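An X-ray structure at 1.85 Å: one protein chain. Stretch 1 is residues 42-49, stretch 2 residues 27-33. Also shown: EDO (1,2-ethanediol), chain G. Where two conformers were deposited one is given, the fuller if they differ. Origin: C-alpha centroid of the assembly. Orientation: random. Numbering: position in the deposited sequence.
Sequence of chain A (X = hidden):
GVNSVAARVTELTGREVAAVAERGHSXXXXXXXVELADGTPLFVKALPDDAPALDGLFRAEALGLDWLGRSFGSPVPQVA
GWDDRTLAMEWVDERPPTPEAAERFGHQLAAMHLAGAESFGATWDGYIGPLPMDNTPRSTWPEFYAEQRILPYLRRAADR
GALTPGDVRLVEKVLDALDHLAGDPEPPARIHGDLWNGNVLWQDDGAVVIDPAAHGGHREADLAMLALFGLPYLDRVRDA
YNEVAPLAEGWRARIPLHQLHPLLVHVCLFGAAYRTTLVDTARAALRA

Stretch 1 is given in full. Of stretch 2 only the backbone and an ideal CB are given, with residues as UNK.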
# COMPACT_ATOMS: atom_id res chain seq x y z
N LEU A 42 20.90 -0.85 -5.29
CA LEU A 42 19.95 -0.28 -4.38
C LEU A 42 18.94 0.55 -5.15
O LEU A 42 19.31 1.24 -6.11
CB LEU A 42 20.66 0.61 -3.37
CG LEU A 42 21.73 0.01 -2.46
CD1 LEU A 42 22.27 1.15 -1.56
CD2 LEU A 42 21.14 -1.17 -1.65
N PHE A 43 17.69 0.48 -4.72
CA PHE A 43 16.64 1.38 -5.20
C PHE A 43 16.58 2.53 -4.19
O PHE A 43 16.41 2.29 -3.00
CB PHE A 43 15.31 0.67 -5.29
CG PHE A 43 14.17 1.57 -5.75
CD1 PHE A 43 14.23 2.18 -6.97
CD2 PHE A 43 13.03 1.73 -4.98
CE1 PHE A 43 13.19 2.99 -7.41
CE2 PHE A 43 11.98 2.54 -5.44
CZ PHE A 43 12.09 3.16 -6.64
N VAL A 44 16.70 3.76 -4.68
CA VAL A 44 16.80 4.93 -3.80
C VAL A 44 15.75 5.96 -4.22
O VAL A 44 15.64 6.31 -5.42
CB VAL A 44 18.22 5.52 -3.83
CG1 VAL A 44 18.35 6.78 -2.98
CG2 VAL A 44 19.30 4.43 -3.42
N LYS A 45 14.95 6.39 -3.24
CA LYS A 45 14.05 7.54 -3.38
C LYS A 45 14.72 8.71 -2.68
O LYS A 45 15.33 8.55 -1.60
CB LYS A 45 12.70 7.32 -2.72
CG LYS A 45 11.91 6.18 -3.23
CD LYS A 45 10.64 5.99 -2.45
CE LYS A 45 9.86 4.79 -2.98
NZ LYS A 45 8.50 4.75 -2.37
N ALA A 46 14.61 9.88 -3.27
CA ALA A 46 15.25 11.06 -2.68
C ALA A 46 14.47 12.31 -3.03
O ALA A 46 14.14 12.55 -4.19
CB ALA A 46 16.70 11.20 -3.16
N LEU A 47 14.20 13.12 -2.02
CA LEU A 47 13.73 14.47 -2.22
C LEU A 47 14.92 15.32 -2.69
O LEU A 47 16.05 15.03 -2.33
CB LEU A 47 13.21 15.04 -0.91
CG LEU A 47 11.89 14.43 -0.47
CD1 LEU A 47 11.67 14.67 1.02
CD2 LEU A 47 10.85 15.08 -1.32
N PRO A 48 14.66 16.34 -3.49
CA PRO A 48 15.80 17.18 -3.88
C PRO A 48 16.42 17.86 -2.65
O PRO A 48 15.71 18.13 -1.68
CB PRO A 48 15.18 18.22 -4.83
CG PRO A 48 13.84 17.72 -5.18
CD PRO A 48 13.40 16.80 -4.07
N ASP A 49 17.68 18.22 -2.82
CA ASP A 49 18.38 19.05 -1.89
C ASP A 49 17.62 20.35 -1.68
O ASP A 49 17.24 21.04 -2.64
CB ASP A 49 19.80 19.29 -2.38
CG ASP A 49 20.60 18.00 -2.50
OD1 ASP A 49 20.23 17.15 -3.34
OD2 ASP A 49 21.58 17.82 -1.74
N UNK A 27 5.42 11.36 -7.47
CA UNK A 27 4.90 12.47 -6.69
C UNK A 27 5.99 13.54 -6.59
O UNK A 27 6.35 14.10 -7.61
CB UNK A 27 4.45 12.01 -5.30
N UNK A 28 6.53 13.72 -5.38
CA UNK A 28 7.41 14.84 -5.05
C UNK A 28 8.90 14.43 -4.96
O UNK A 28 9.74 15.26 -4.60
CB UNK A 28 6.97 15.46 -3.72
N UNK A 29 9.22 13.18 -5.27
CA UNK A 29 10.59 12.66 -5.09
C UNK A 29 11.10 11.98 -6.35
O UNK A 29 10.34 11.65 -7.26
CB UNK A 29 10.64 11.67 -3.92
N UNK A 30 12.42 11.83 -6.41
CA UNK A 30 13.11 11.28 -7.54
C UNK A 30 13.57 9.85 -7.25
O UNK A 30 13.82 9.51 -6.08
CB UNK A 30 14.30 12.17 -7.91
N UNK A 31 13.69 9.04 -8.30
CA UNK A 31 14.05 7.61 -8.17
C UNK A 31 15.38 7.31 -8.83
O UNK A 31 15.74 7.90 -9.88
CB UNK A 31 12.97 6.72 -8.78
N UNK A 32 16.13 6.40 -8.23
CA UNK A 32 17.46 6.07 -8.71
C UNK A 32 17.78 4.60 -8.49
O UNK A 32 17.31 4.01 -7.53
CB UNK A 32 18.51 6.95 -8.02
N UNK A 33 18.59 4.06 -9.39
CA UNK A 33 19.34 2.83 -9.16
C UNK A 33 20.76 3.22 -8.76
O UNK A 33 21.47 3.90 -9.52
CB UNK A 33 19.34 1.93 -10.40
C1 EDO G . 8.21 8.30 -0.73
O1 EDO G . 7.39 7.46 -1.55
C2 EDO G . 7.62 8.32 0.64
O2 EDO G . 7.83 7.01 1.13

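Residues 29-33 run antiparallel to strand 42-46. Side chains alternate between the face carrying Phe43 and Lys45 and the face carrying Val44 and Ala46.

Position 27 has phi 48° and psi -111°. A positive phi often suits glycine, but other residues can adopt it. No atom of stretch 1 lies within 5.5 Å of its ideal CB, so the contact sets no preference. The residue is His27, which does not touch stretch 1.

At position 28 CA-to-CB points sideways, and the ideal CB is 4.6 Å from Leu47 CD2. Most side chains would fit. The residue is Arg28, whose end leads away. Arg28 O is 3.5 Å from Leu47 CD2.

At position 29 CA-to-CB points toward stretch 1. The ideal CB is 3.6 Å from Ala46 O and 5.0 Å from Lys45 CB. The long aliphatic chain of Lys45 invites a large apolar or aromatic group, and a polar atom could reach towards its amine. The residue is Trp29, with chi1 p. Trp29 NE1 comes 4.0 Å from Lys45 CD. A water accepts hydrogen bonds from Trp29 NE1 (3.0 Å) and Lys45 NZ (3.1 Å), linking the two side chains. C1 of the ethanediol lies over one face of the indole.

Position 30 is a hydrogen-bonded partner of Ala46. The small Ala46 methyl leaves room, and Pro48 lies nearby. A medium or flat side chain would suit. The residue is His30. His30 N donates to Ala46 O and Ala46 N to His30 O, both at 2.9 Å. Pro48 CG meets the ring edge, 3.6 Å from His30 NE2.

Position 31 pairs with Lys45 without backbone hydrogen bonds. The ideal CB is 4.0 Å from Phe43 CE1. Leucine, isoleucine, methionine or an aromatic would suit this apolar surface. The residue is Leu31. Leu31 CD2 packs 3.9 Å from Phe43 CZ and 3.8 Å from Lys45 CG.

Position 32 pairs with Val44, on the face shared with Ala46. A beta-branched or aromatic residue would suit, and a ring could extend over the alanine. The residue is Tyr32. Tyr32 N donates to Val44 O and Val44 N to Tyr32 O, both at 2.9 Å. Tyr32 CE1 lies 4.1 Å from Ala46 CB.

Position 33 pairs with Phe43, again without backbone hydrogen bonds. The ideal CB is 4.3 Å from Leu42 O. Many extended side chains would suit. The residue is Arg33, with chi1 to chi3 all t. Arg33 CA makes a CA-H...O contact with Leu42 O at 3.4 Å.

Stretch 2 (27-33) HRWHLYR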
# COMPACT_ATOMS: atom_id res chain seq x y z
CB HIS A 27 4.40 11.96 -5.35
CG HIS A 27 3.28 10.99 -5.46
ND1 HIS A 27 2.03 11.35 -5.94
CD2 HIS A 27 3.21 9.68 -5.16
CE1 HIS A 27 1.25 10.28 -5.92
NE2 HIS A 27 1.94 9.26 -5.46
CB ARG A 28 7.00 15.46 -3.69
CG ARG A 28 5.51 15.29 -3.24
CD ARG A 28 4.53 16.08 -4.11
NE ARG A 28 3.51 16.74 -3.28
CZ ARG A 28 2.20 16.75 -3.50
NH1 ARG A 28 1.66 16.14 -4.56
NH2 ARG A 28 1.40 17.40 -2.65
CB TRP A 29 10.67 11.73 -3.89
CG TRP A 29 9.60 10.75 -3.85
CD1 TRP A 29 9.62 9.49 -4.36
CD2 TRP A 29 8.31 10.95 -3.26
NE1 TRP A 29 8.41 8.87 -4.10
CE2 TRP A 29 7.58 9.75 -3.45
CE3 TRP A 29 7.71 12.01 -2.58
CZ2 TRP A 29 6.27 9.58 -2.98
CZ3 TRP A 29 6.39 11.86 -2.12
CH2 TRP A 29 5.68 10.65 -2.33
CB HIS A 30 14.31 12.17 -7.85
CG HIS A 30 13.92 13.59 -8.15
ND1 HIS A 30 13.73 14.06 -9.44
CD2 HIS A 30 13.63 14.63 -7.33
CE1 HIS A 30 13.37 15.33 -9.39
NE2 HIS A 30 13.30 15.69 -8.13
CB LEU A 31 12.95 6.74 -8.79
CG LEU A 31 11.52 7.09 -8.39
CD1 LEU A 31 10.50 6.13 -9.07
CD2 LEU A 31 11.41 7.03 -6.88
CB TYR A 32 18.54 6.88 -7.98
CG TYR A 32 18.34 8.36 -8.04
CD1 TYR A 32 17.60 9.02 -7.07
CD2 TYR A 32 18.90 9.12 -9.08
CE1 TYR A 32 17.39 10.41 -7.14
CE2 TYR A 32 18.70 10.50 -9.15
CZ TYR A 32 17.94 11.13 -8.18
OH TYR A 32 17.76 12.48 -8.26
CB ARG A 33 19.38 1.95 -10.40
CG ARG A 33 20.04 0.59 -10.18
CD ARG A 33 20.17 -0.12 -11.52
NE ARG A 33 20.66 -1.50 -11.42
CZ ARG A 33 21.93 -1.85 -11.22
NH1 ARG A 33 22.88 -0.94 -11.03
NH2 ARG A 33 22.25 -3.14 -11.20
O HOH W 1 7.71 6.14 -5.06
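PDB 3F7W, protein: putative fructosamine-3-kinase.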